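Local atomic coordinates of alpha-glucosidase ([Eubacterium] rectale, PDB entry 6PNR), a protein that hydrolyses alpha-glycosidic bonds as a family 31 glycoside hydrolase, acting as a sulfoquinovosidase that probably releases sulfoquinovose from sulfolipid-derived glycosides. Residues V69-E74 and A79-D84; C88-E93 and F102-A107; R574-H579 and D613-Q618; E628-G633 and P645-K650. All coordinates share one frame; numbering follows the deposited sequence.

Contact 1: residues V69-E74 and A79-D84; sequences VRLCFE and AKIKCD
Leu71 and Ile81 meet on the buried face of two neighbouring antiparallel strands. They sit diagonally across the strand pair, their side chains cross obliquely, and methyl CD1 of Leu71 touches methyl CD1 of Ile81 at 3.6 Å. Ile81 makes this reach because its CG1 is turned anti to the carbonyl carbon (chi1 -53°) and CD1 then runs straight on. Beside them Val69 lies opposite Ile81, and the small Ala79 opposite Leu71 leaves room for Phe73, whose ring presents its edge, through CE2, to Ala79 CB at 4.2 Å. Branched and aromatic apolar groups suit this side, which also takes Phe10 against Leu71 and Ile81.

The other face carries the non-hydrogen-bonded pair Arg70 and Lys80. Their chains run side by side in the same direction, and Lys80, bent at its last two torsions, brings NZ to the guanidinium edge, near its plane, 3.0 Å from Arg70 NH2. Both groups are donors and probably both positive, so the approach is likely to cost some repulsion, eased by partial exposure to solvent.

Backbone bonds fix the register: Val69 N to Ile81 O (2.8 Å) with its return bond from Ile81 N, then Leu71 N to Ala79 O (2.8 Å) with Ala79 N to Leu71 O (2.9 Å). Alternating hydrogen-bonded and non-hydrogen-bonded pairs, closed by a short turn, are the hallmark of a beta hairpin, here set within a larger antiparallel sheet.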
# COMPACT_ATOMS: atom_id res chain seq x y z
N VAL A 69 -25.54 -9.74 34.07
CA VAL A 69 -26.43 -8.96 33.22
C VAL A 69 -26.38 -9.60 31.84
O VAL A 69 -25.30 -9.76 31.27
CB VAL A 69 -26.02 -7.48 33.15
CG1 VAL A 69 -26.81 -6.75 32.06
CG2 VAL A 69 -26.21 -6.81 34.51
N ARG A 70 -27.54 -9.98 31.32
CA ARG A 70 -27.63 -10.62 30.01
C ARG A 70 -28.22 -9.64 29.00
O ARG A 70 -29.35 -9.17 29.18
CB ARG A 70 -28.46 -11.91 30.08
CG ARG A 70 -28.54 -12.63 28.73
CD ARG A 70 -29.51 -13.82 28.73
NE ARG A 70 -29.04 -14.93 29.56
CZ ARG A 70 -29.57 -15.27 30.73
NH1 ARG A 70 -30.59 -14.60 31.22
NH2 ARG A 70 -29.07 -16.30 31.41
N LEU A 71 -27.44 -9.33 27.96
CA LEU A 71 -27.89 -8.48 26.86
C LEU A 71 -28.14 -9.35 25.64
O LEU A 71 -27.20 -9.98 25.12
CB LEU A 71 -26.85 -7.40 26.54
CG LEU A 71 -26.26 -6.57 27.69
CD1 LEU A 71 -25.25 -5.58 27.14
CD2 LEU A 71 -27.33 -5.85 28.47
N CYS A 72 -29.39 -9.41 25.19
CA CYS A 72 -29.76 -10.10 23.96
C CYS A 72 -29.81 -9.11 22.82
O CYS A 72 -30.42 -8.03 22.95
CB CYS A 72 -31.11 -10.81 24.12
SG CYS A 72 -31.17 -11.96 25.53
N PHE A 73 -29.17 -9.46 21.70
CA PHE A 73 -29.09 -8.61 20.51
C PHE A 73 -29.74 -9.38 19.37
O PHE A 73 -29.06 -10.06 18.60
CB PHE A 73 -27.65 -8.25 20.16
CG PHE A 73 -26.95 -7.45 21.20
CD1 PHE A 73 -27.09 -6.07 21.25
CD2 PHE A 73 -26.12 -8.07 22.12
CE1 PHE A 73 -26.44 -5.33 22.21
CE2 PHE A 73 -25.46 -7.33 23.07
CZ PHE A 73 -25.62 -5.96 23.13
N GLU A 74 -31.07 -9.25 19.27
CA GLU A 74 -31.85 -9.92 18.24
C GLU A 74 -31.54 -11.41 18.21
O GLU A 74 -31.43 -12.05 19.26
CB GLU A 74 -31.58 -9.27 16.88
CG GLU A 74 -32.12 -7.85 16.77
CD GLU A 74 -31.34 -6.99 15.78
OE1 GLU A 74 -30.20 -6.57 16.11
OE2 GLU A 74 -31.87 -6.72 14.68
N ALA A 79 -24.77 -11.53 25.19
CA ALA A 79 -23.61 -11.15 25.98
C ALA A 79 -23.95 -11.25 27.46
O ALA A 79 -24.92 -10.63 27.92
CB ALA A 79 -23.14 -9.74 25.65
N LYS A 80 -23.15 -12.02 28.20
CA LYS A 80 -23.29 -12.20 29.65
C LYS A 80 -22.18 -11.41 30.34
O LYS A 80 -21.00 -11.74 30.20
CB LYS A 80 -23.20 -13.67 30.04
CG LYS A 80 -24.49 -14.47 29.95
CD LYS A 80 -24.44 -15.64 30.94
CE LYS A 80 -25.00 -16.95 30.36
NZ LYS A 80 -26.46 -16.89 30.06
N ILE A 81 -22.56 -10.40 31.11
CA ILE A 81 -21.64 -9.46 31.74
C ILE A 81 -21.64 -9.71 33.24
O ILE A 81 -22.70 -9.69 33.88
CB ILE A 81 -22.03 -8.02 31.41
CG1 ILE A 81 -22.17 -7.86 29.90
CG2 ILE A 81 -21.04 -7.03 32.02
CD1 ILE A 81 -22.73 -6.55 29.46
N LYS A 82 -20.46 -9.95 33.81
CA LYS A 82 -20.31 -10.22 35.23
C LYS A 82 -19.18 -9.36 35.78
O LYS A 82 -18.06 -9.41 35.27
CB LYS A 82 -20.02 -11.70 35.48
CG LYS A 82 -21.24 -12.57 35.26
CD LYS A 82 -20.98 -13.73 34.31
CE LYS A 82 -20.51 -14.98 35.04
NZ LYS A 82 -20.43 -16.15 34.11
N CYS A 83 -19.46 -8.58 36.83
CA CYS A 83 -18.50 -7.59 37.30
C CYS A 83 -18.18 -7.76 38.78
O CYS A 83 -18.94 -8.36 39.54
CB CYS A 83 -18.98 -6.17 37.03
SG CYS A 83 -18.84 -5.67 35.29
N ASP A 84 -17.02 -7.22 39.15
CA ASP A 84 -16.53 -7.11 40.53
C ASP A 84 -16.10 -5.67 40.77
O ASP A 84 -16.36 -4.78 39.95
CB ASP A 84 -15.35 -8.05 40.78
CG ASP A 84 -15.73 -9.51 40.68
OD1 ASP A 84 -16.94 -9.82 40.77
OD2 ASP A 84 -14.81 -10.36 40.52

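Contact 2: residues C88-E93 and F102-A107; sequences CTIDFE and FWFRVA
The ring of Phe92 receives the edge of Phe102 over one face and CE1 of Phe104 at its own edge. Phe102 CZ stands 3.7 Å above the Phe92 plane, over the ring centre, which makes a T-shaped (edge-to-face) pair with planes at 68° and centroids 5.0 Å apart. This is the core of a beta-sandwich: strands 87-94 and 101-107 belong to two different sheets, and their short segments run 12.3 Å apart at closest approach with no hydrogen bond between them, so the space is bridged by side chains alone.

Phenylalanine suits such a place because it is long enough to span half the gap and has no polar atom to satisfy. Phe102 and Phe104, two apart on one strand, both extend CG anti to the backbone N (chi1 -176° in Phe102), which carries their rings toward the facing sheet. Phe92 instead turns CG anti to its carbonyl carbon, and its side chain crosses each of theirs at about a right angle. With an alanine in place of Phe92, the tip of Phe102 would probably lose the ring face it points into, and a gap would be likely to open between the sheets. Ile29 also packs on both Phe92 and Phe102.

Two residues before Phe92, Ile90 faces the same way, and its extended ethyl branch brings CD1 to 4.1 Å from Phe104 CZ.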
# COMPACT_ATOMS: atom_id res chain seq x y z
N CYS A 88 -14.37 -7.26 35.13
CA CYS A 88 -15.59 -7.49 34.37
C CYS A 88 -15.29 -8.44 33.23
O CYS A 88 -14.31 -8.25 32.50
CB CYS A 88 -16.18 -6.19 33.82
SG CYS A 88 -16.89 -5.08 35.06
N THR A 89 -16.12 -9.46 33.07
CA THR A 89 -16.03 -10.36 31.93
C THR A 89 -17.32 -10.26 31.13
O THR A 89 -18.42 -10.14 31.69
CB THR A 89 -15.78 -11.81 32.37
OG1 THR A 89 -16.86 -12.27 33.19
CG2 THR A 89 -14.46 -11.91 33.15
N ILE A 90 -17.18 -10.28 29.81
CA ILE A 90 -18.31 -10.33 28.89
C ILE A 90 -18.16 -11.60 28.07
O ILE A 90 -17.23 -11.70 27.26
CB ILE A 90 -18.36 -9.09 27.98
CG1 ILE A 90 -18.17 -7.82 28.81
CG2 ILE A 90 -19.67 -9.07 27.21
CD1 ILE A 90 -18.18 -6.56 27.99
N ASP A 91 -19.05 -12.56 28.29
CA ASP A 91 -19.05 -13.80 27.53
C ASP A 91 -20.06 -13.67 26.39
O ASP A 91 -21.19 -13.21 26.62
CB ASP A 91 -19.40 -14.99 28.43
CG ASP A 91 -18.42 -15.16 29.58
OD1 ASP A 91 -17.22 -15.41 29.32
OD2 ASP A 91 -18.84 -15.02 30.76
N PHE A 92 -19.65 -14.03 25.18
CA PHE A 92 -20.46 -13.86 23.98
C PHE A 92 -20.92 -15.21 23.46
O PHE A 92 -20.10 -16.11 23.25
CB PHE A 92 -19.68 -13.15 22.87
CG PHE A 92 -19.32 -11.73 23.20
CD1 PHE A 92 -20.27 -10.73 23.12
CD2 PHE A 92 -18.04 -11.40 23.59
CE1 PHE A 92 -19.95 -9.43 23.43
CE2 PHE A 92 -17.71 -10.11 23.90
CZ PHE A 92 -18.66 -9.12 23.82
N GLU A 93 -22.22 -15.35 23.26
CA GLU A 93 -22.80 -16.51 22.60
C GLU A 93 -23.27 -16.11 21.21
O GLU A 93 -24.02 -15.14 21.06
CB GLU A 93 -23.95 -17.09 23.41
CG GLU A 93 -24.51 -18.38 22.84
CD GLU A 93 -25.63 -18.96 23.68
OE1 GLU A 93 -25.91 -18.40 24.77
OE2 GLU A 93 -26.22 -19.98 23.26
N PHE A 102 -16.65 -9.36 13.77
CA PHE A 102 -17.14 -8.86 15.05
C PHE A 102 -16.38 -7.58 15.37
O PHE A 102 -15.15 -7.60 15.48
CB PHE A 102 -16.93 -9.94 16.13
CG PHE A 102 -17.48 -9.60 17.48
CD1 PHE A 102 -18.78 -9.95 17.82
CD2 PHE A 102 -16.68 -8.99 18.43
CE1 PHE A 102 -19.27 -9.65 19.08
CE2 PHE A 102 -17.17 -8.69 19.70
CZ PHE A 102 -18.47 -9.03 20.03
N TRP A 103 -17.10 -6.47 15.50
CA TRP A 103 -16.49 -5.20 15.87
C TRP A 103 -17.03 -4.76 17.22
O TRP A 103 -18.25 -4.57 17.38
CB TRP A 103 -16.78 -4.12 14.82
CG TRP A 103 -16.13 -4.28 13.47
CD1 TRP A 103 -14.94 -3.74 13.06
CD2 TRP A 103 -16.66 -4.97 12.34
NE1 TRP A 103 -14.69 -4.08 11.75
CE2 TRP A 103 -15.74 -4.82 11.28
CE3 TRP A 103 -17.84 -5.70 12.11
CZ2 TRP A 103 -15.95 -5.38 10.02
CZ3 TRP A 103 -18.05 -6.25 10.87
CH2 TRP A 103 -17.11 -6.09 9.83
N PHE A 104 -16.14 -4.60 18.19
CA PHE A 104 -16.49 -4.22 19.55
C PHE A 104 -15.95 -2.83 19.82
O PHE A 104 -14.75 -2.57 19.61
CB PHE A 104 -15.91 -5.22 20.57
CG PHE A 104 -16.33 -4.97 21.99
CD1 PHE A 104 -17.52 -5.47 22.48
CD2 PHE A 104 -15.53 -4.21 22.84
CE1 PHE A 104 -17.92 -5.23 23.78
CE2 PHE A 104 -15.92 -3.97 24.15
CZ PHE A 104 -17.12 -4.48 24.62
N ARG A 105 -16.81 -1.93 20.27
CA ARG A 105 -16.40 -0.56 20.52
C ARG A 105 -16.20 -0.28 22.00
O ARG A 105 -16.98 -0.74 22.85
CB ARG A 105 -17.40 0.43 19.93
CG ARG A 105 -17.31 0.44 18.42
CD ARG A 105 -17.91 1.70 17.89
NE ARG A 105 -17.71 1.85 16.47
CZ ARG A 105 -18.23 2.84 15.77
NH1 ARG A 105 -18.99 3.74 16.39
NH2 ARG A 105 -18.01 2.94 14.47
N VAL A 106 -15.17 0.49 22.31
CA VAL A 106 -14.86 0.93 23.66
C VAL A 106 -14.94 2.45 23.67
O VAL A 106 -14.31 3.11 22.84
CB VAL A 106 -13.47 0.45 24.12
CG1 VAL A 106 -13.17 0.99 25.48
CG2 VAL A 106 -13.39 -1.06 24.09
N ALA A 107 -15.67 3.00 24.64
CA ALA A 107 -15.79 4.45 24.76
C ALA A 107 -14.44 5.07 25.08
O ALA A 107 -13.68 4.56 25.90
CB ALA A 107 -16.81 4.81 25.84

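Contact 3: residues R574-H579 and D613-Q618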
# COMPACT_ATOMS: atom_id res chain seq x y z
N ARG A 574 10.72 -0.46 32.27
CA ARG A 574 9.43 0.15 32.59
C ARG A 574 9.27 1.49 31.90
O ARG A 574 10.24 2.24 31.75
CB ARG A 574 9.31 0.36 34.11
CG ARG A 574 9.70 -0.86 34.90
CD ARG A 574 9.73 -0.64 36.39
NE ARG A 574 10.23 -1.85 37.05
CZ ARG A 574 10.34 -2.01 38.37
NH1 ARG A 574 9.97 -1.03 39.19
NH2 ARG A 574 10.82 -3.15 38.86
N PRO A 575 8.05 1.84 31.51
CA PRO A 575 7.82 3.17 30.95
C PRO A 575 7.89 4.21 32.05
O PRO A 575 7.64 3.93 33.23
CB PRO A 575 6.42 3.06 30.35
CG PRO A 575 5.75 2.02 31.15
CD PRO A 575 6.82 1.03 31.55
N LEU A 576 8.26 5.43 31.67
CA LEU A 576 8.46 6.45 32.69
C LEU A 576 7.19 6.67 33.52
O LEU A 576 7.28 6.91 34.73
CB LEU A 576 8.92 7.75 32.04
CG LEU A 576 10.42 8.02 31.98
CD1 LEU A 576 11.20 6.90 31.27
CD2 LEU A 576 10.68 9.36 31.29
N PHE A 577 6.01 6.55 32.90
CA PHE A 577 4.78 6.81 33.63
C PHE A 577 4.43 5.72 34.62
O PHE A 577 3.47 5.89 35.38
CB PHE A 577 3.61 7.04 32.66
CG PHE A 577 3.29 5.87 31.77
CD1 PHE A 577 2.55 4.80 32.24
CD2 PHE A 577 3.70 5.85 30.43
CE1 PHE A 577 2.24 3.73 31.42
CE2 PHE A 577 3.39 4.78 29.60
CZ PHE A 577 2.65 3.72 30.09
N MET A 578 5.18 4.61 34.66
CA MET A 578 4.90 3.58 35.64
C MET A 578 5.27 4.03 37.05
O MET A 578 4.69 3.54 38.02
CB MET A 578 5.65 2.29 35.31
CG MET A 578 5.32 1.14 36.23
SD MET A 578 5.85 -0.44 35.58
CE MET A 578 4.51 -0.81 34.45
N HIS A 579 6.21 4.97 37.18
CA HIS A 579 6.60 5.48 38.48
C HIS A 579 6.40 6.98 38.61
O HIS A 579 6.64 7.53 39.70
CB HIS A 579 8.06 5.14 38.80
CG HIS A 579 8.30 3.69 39.00
ND1 HIS A 579 7.78 2.98 40.06
CD2 HIS A 579 9.02 2.79 38.27
CE1 HIS A 579 8.16 1.72 39.98
NE2 HIS A 579 8.91 1.58 38.90
N ASP A 613 20.20 14.40 24.33
CA ASP A 613 19.12 15.08 25.04
C ASP A 613 18.32 14.06 25.84
O ASP A 613 17.95 13.00 25.31
CB ASP A 613 18.19 15.80 24.06
CG ASP A 613 18.88 16.94 23.32
OD1 ASP A 613 19.80 17.57 23.89
OD2 ASP A 613 18.49 17.22 22.17
N VAL A 614 18.03 14.38 27.10
CA VAL A 614 17.32 13.47 28.00
C VAL A 614 16.20 14.24 28.67
O VAL A 614 16.39 15.38 29.09
CB VAL A 614 18.27 12.87 29.06
CG1 VAL A 614 17.52 11.93 30.00
CG2 VAL A 614 19.46 12.18 28.40
N TYR A 615 15.03 13.62 28.79
CA TYR A 615 13.99 14.13 29.66
C TYR A 615 13.98 13.31 30.95
O TYR A 615 13.77 12.10 30.92
CB TYR A 615 12.61 14.08 29.01
CG TYR A 615 11.54 14.46 30.02
CD1 TYR A 615 11.27 15.80 30.29
CD2 TYR A 615 10.85 13.49 30.75
CE1 TYR A 615 10.32 16.16 31.23
CE2 TYR A 615 9.90 13.85 31.70
CZ TYR A 615 9.64 15.19 31.93
OH TYR A 615 8.70 15.56 32.86
N LEU A 616 14.19 13.99 32.08
CA LEU A 616 14.08 13.35 33.39
C LEU A 616 12.79 13.77 34.08
O LEU A 616 12.49 14.97 34.13
CB LEU A 616 15.28 13.70 34.28
CG LEU A 616 16.66 13.20 33.89
CD1 LEU A 616 17.69 13.71 34.88
CD2 LEU A 616 16.67 11.68 33.84
N PRO A 617 12.01 12.83 34.60
CA PRO A 617 10.89 13.20 35.48
C PRO A 617 11.40 13.88 36.74
O PRO A 617 12.57 13.76 37.10
CB PRO A 617 10.23 11.86 35.80
CG PRO A 617 10.71 10.91 34.72
CD PRO A 617 12.08 11.37 34.37
N GLN A 618 10.49 14.59 37.41
CA GLN A 618 10.82 15.30 38.65
C GLN A 618 11.23 14.35 39.76
O GLN A 618 10.40 13.61 40.29
CB GLN A 618 9.62 16.14 39.13
CG GLN A 618 9.25 17.29 38.21
CD GLN A 618 10.30 18.40 38.20
OE1 GLN A 618 10.80 18.81 39.25
NE2 GLN A 618 10.65 18.87 37.00
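Leu576 is the residue of 574-579 that reaches Tyr615 and Pro617, and the rest of its segment shapes the turn that presents it. The segment starts with Arg574, whose extended chain lays NH1 against His579 NE2 at 2.8 Å. The bond joins the two ends of the segment, and, lying near the planes of both the guanidinium and the imidazole, it probably restrains the turning of the histidine ring; NE2 acts as acceptor. NH2 of the same arginine is salt-bridged to Glu564.

Pro575 follows, and after it, at Leu576, the side chain leaves toward the other segment. Its CD2 does the touching, 3.8 Å from Pro617 CG and 3.9 Å from Pro617 CD, with the two side chains crossing at about a right angle. Leu576 CD2 also sits at the edge of the Tyr615 ring, 4.2 Å from Tyr615 CD2. A compact branched leucine fits this corner between a proline ring and an aromatic edge. The tyrosine's hydroxyl is occupied elsewhere, hydrogen-bonded to Asp583. Phe577 comes next, with Pro575 CB over one face of its ring, offset toward the rim. Met578 N then bonds to Pro575 O at 2.9 Å, and a weak bond from His579 N to Leu576 O (3.3 Å) completes the turn. Residues 576-578 have helical backbone angles without the regular bonds of a helix.

Leu600 of strand 599-601 packs against both Leu576 and Pro617, while on the turn Pro575 and Met578 rest on helix 469-481 and Met578 also on helix 217-228; strand 611-616 pairs with strand 633-638.

Contact 4: residues E628-G633 and P645-K650; sequences EEYHGG and PAFYRK
Lys650 meets Glu629 at the open margin of this contact. From CB the lysine chain sets off with CG anti to the backbone N (chi1 179°) and stays extended to the end, so it spans its full length toward the acid. CD is the first atom to come near, 4.0 Å from Glu629 OE2. Lys650 CE follows at 3.5 Å from Glu629 OE2, and Lys650 NZ closes to 3.2 Å from it, forming a salt bridge on the syn side of the carboxylate and 22° out of its plane. Glu629 OE1 is a more distant neighbour, 3.5 Å from Lys650 NZ, so the ammonium leans on one oxygen more than the other. Long, flexible, charged chains suit this solvent-facing site, where Glu629 also runs extended beyond CG to meet its partner. Replacing Glu629 by an alanine would probably leave the Lys650 ammonium without its carboxylate mate here and its long chain freer to swing.

Inward, the contact turns apolar. Tyr630 brings CD2 and CE2 to the edge of the Phe647 ring, each 4.1 Å from Phe647 CE2, and the two side chains meet slantwise rather than stacking. Both rings stand in the gap between segments whose backbones do not bond to each other: the CA atoms of Tyr630 and Phe647 are 9.1 Å apart.

Strand 621-623 explains that spacing, for it lies between strands 629-630 and 646-649 in an antiparallel sheet, with His623 next to both rings. Beneath them, Ile635 and Val637 of strand 633-638 touch Tyr630 and Phe647 alike, so the aromatic pair is packed between this sheet and the two-stranded one.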
# COMPACT_ATOMS: atom_id res chain seq x y z
N GLU A 628 26.98 14.17 38.50
CA GLU A 628 26.23 15.41 38.50
C GLU A 628 24.76 15.16 38.83
O GLU A 628 24.17 14.18 38.37
CB GLU A 628 26.36 16.11 37.16
CG GLU A 628 25.75 17.51 37.15
CD GLU A 628 26.15 18.30 35.91
OE1 GLU A 628 26.79 17.71 35.01
OE2 GLU A 628 25.83 19.51 35.86
N GLU A 629 24.17 16.05 39.62
CA GLU A 629 22.80 15.92 40.09
C GLU A 629 21.84 16.71 39.20
O GLU A 629 22.17 17.80 38.73
CB GLU A 629 22.68 16.40 41.53
CG GLU A 629 23.65 15.73 42.48
CD GLU A 629 23.28 15.94 43.93
OE1 GLU A 629 22.33 16.70 44.20
OE2 GLU A 629 23.94 15.33 44.79
N TYR A 630 20.66 16.14 38.99
CA TYR A 630 19.62 16.79 38.22
C TYR A 630 18.30 16.56 38.93
O TYR A 630 18.10 15.54 39.59
CB TYR A 630 19.53 16.23 36.79
CG TYR A 630 20.79 16.40 35.98
CD1 TYR A 630 20.99 17.54 35.21
CD2 TYR A 630 21.78 15.42 35.98
CE1 TYR A 630 22.13 17.70 34.46
CE2 TYR A 630 22.93 15.58 35.23
CZ TYR A 630 23.10 16.72 34.47
OH TYR A 630 24.23 16.90 33.71
N HIS A 631 17.38 17.52 38.78
CA HIS A 631 16.15 17.49 39.55
C HIS A 631 14.90 17.35 38.69
O HIS A 631 13.79 17.41 39.23
CB HIS A 631 16.06 18.75 40.42
CG HIS A 631 17.32 19.02 41.19
ND1 HIS A 631 17.57 18.46 42.43
CD2 HIS A 631 18.40 19.79 40.89
CE1 HIS A 631 18.76 18.87 42.86
NE2 HIS A 631 19.28 19.68 41.94
N GLY A 632 15.04 17.15 37.38
CA GLY A 632 13.89 16.99 36.51
C GLY A 632 13.91 17.97 35.35
O GLY A 632 14.46 19.07 35.45
N GLY A 633 13.31 17.56 34.24
CA GLY A 633 13.18 18.38 33.05
C GLY A 633 14.10 17.91 31.93
O GLY A 633 14.76 16.87 32.02
N PRO A 645 23.65 7.39 28.35
CA PRO A 645 22.90 8.34 29.17
C PRO A 645 22.09 7.62 30.24
O PRO A 645 20.97 7.18 29.98
CB PRO A 645 22.02 9.06 28.15
CG PRO A 645 22.79 8.94 26.87
CD PRO A 645 23.33 7.54 26.93
N ALA A 646 22.66 7.47 31.43
CA ALA A 646 22.07 6.67 32.49
C ALA A 646 22.11 7.46 33.79
O ALA A 646 23.12 8.10 34.11
CB ALA A 646 22.79 5.34 32.66
N PHE A 647 21.02 7.40 34.54
CA PHE A 647 20.85 8.16 35.77
C PHE A 647 20.25 7.24 36.82
O PHE A 647 19.49 6.33 36.49
CB PHE A 647 19.93 9.38 35.54
CG PHE A 647 20.34 10.24 34.36
CD1 PHE A 647 20.07 9.83 33.06
CD2 PHE A 647 21.00 11.44 34.56
CE1 PHE A 647 20.47 10.58 31.98
CE2 PHE A 647 21.39 12.21 33.48
CZ PHE A 647 21.13 11.78 32.18
N TYR A 648 20.60 7.48 38.08
CA TYR A 648 19.98 6.75 39.17
C TYR A 648 19.42 7.72 40.20
O TYR A 648 19.87 8.87 40.32
CB TYR A 648 20.95 5.76 39.85
CG TYR A 648 22.16 6.36 40.53
CD1 TYR A 648 22.13 6.73 41.88
CD2 TYR A 648 23.34 6.54 39.83
CE1 TYR A 648 23.25 7.28 42.49
CE2 TYR A 648 24.45 7.08 40.42
CZ TYR A 648 24.41 7.45 41.75
OH TYR A 648 25.54 7.99 42.32
N ARG A 649 18.41 7.25 40.94
CA ARG A 649 17.82 8.03 42.02
C ARG A 649 18.83 8.21 43.15
O ARG A 649 19.43 7.24 43.63
CB ARG A 649 16.57 7.33 42.55
CG ARG A 649 15.42 7.27 41.56
CD ARG A 649 14.21 6.57 42.18
NE ARG A 649 13.91 7.09 43.51
CZ ARG A 649 14.06 6.41 44.64
NH1 ARG A 649 14.49 5.15 44.62
NH2 ARG A 649 13.76 6.98 45.80
N LYS A 650 19.01 9.47 43.59
CA LYS A 650 20.00 9.76 44.63
C LYS A 650 19.77 8.93 45.88
O LYS A 650 20.73 8.47 46.52
CB LYS A 650 19.96 11.25 44.98
CG LYS A 650 20.94 11.64 46.09
CD LYS A 650 20.93 13.15 46.30
CE LYS A 650 22.05 13.60 47.23
NZ LYS A 650 22.11 15.10 47.35

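Overall arrangement
The four contacts follow one another along the chain and fall into two groups. Contacts 1 and 2 lie in the N-terminal beta-sandwich, their centres 9 Å apart: strands 77-83 and 87-94 are neighbours in one sheet, linked by the Cys83-Cys88 disulfide, so contact 1 builds the sheet that contact 2 joins to its facing partner. Contacts 3 and 4 both belong to the family 31 C-terminal domain, centres 11 Å apart, joined where Leu616 O meets Gly633 N in the pair of strands 611-616 and 633-638. Contacts 2 and 3 are about 34 Å apart between centres, and the TIM-barrel sequence comes between them, so the two beta regions precede and follow the catalytic barrel along the chain.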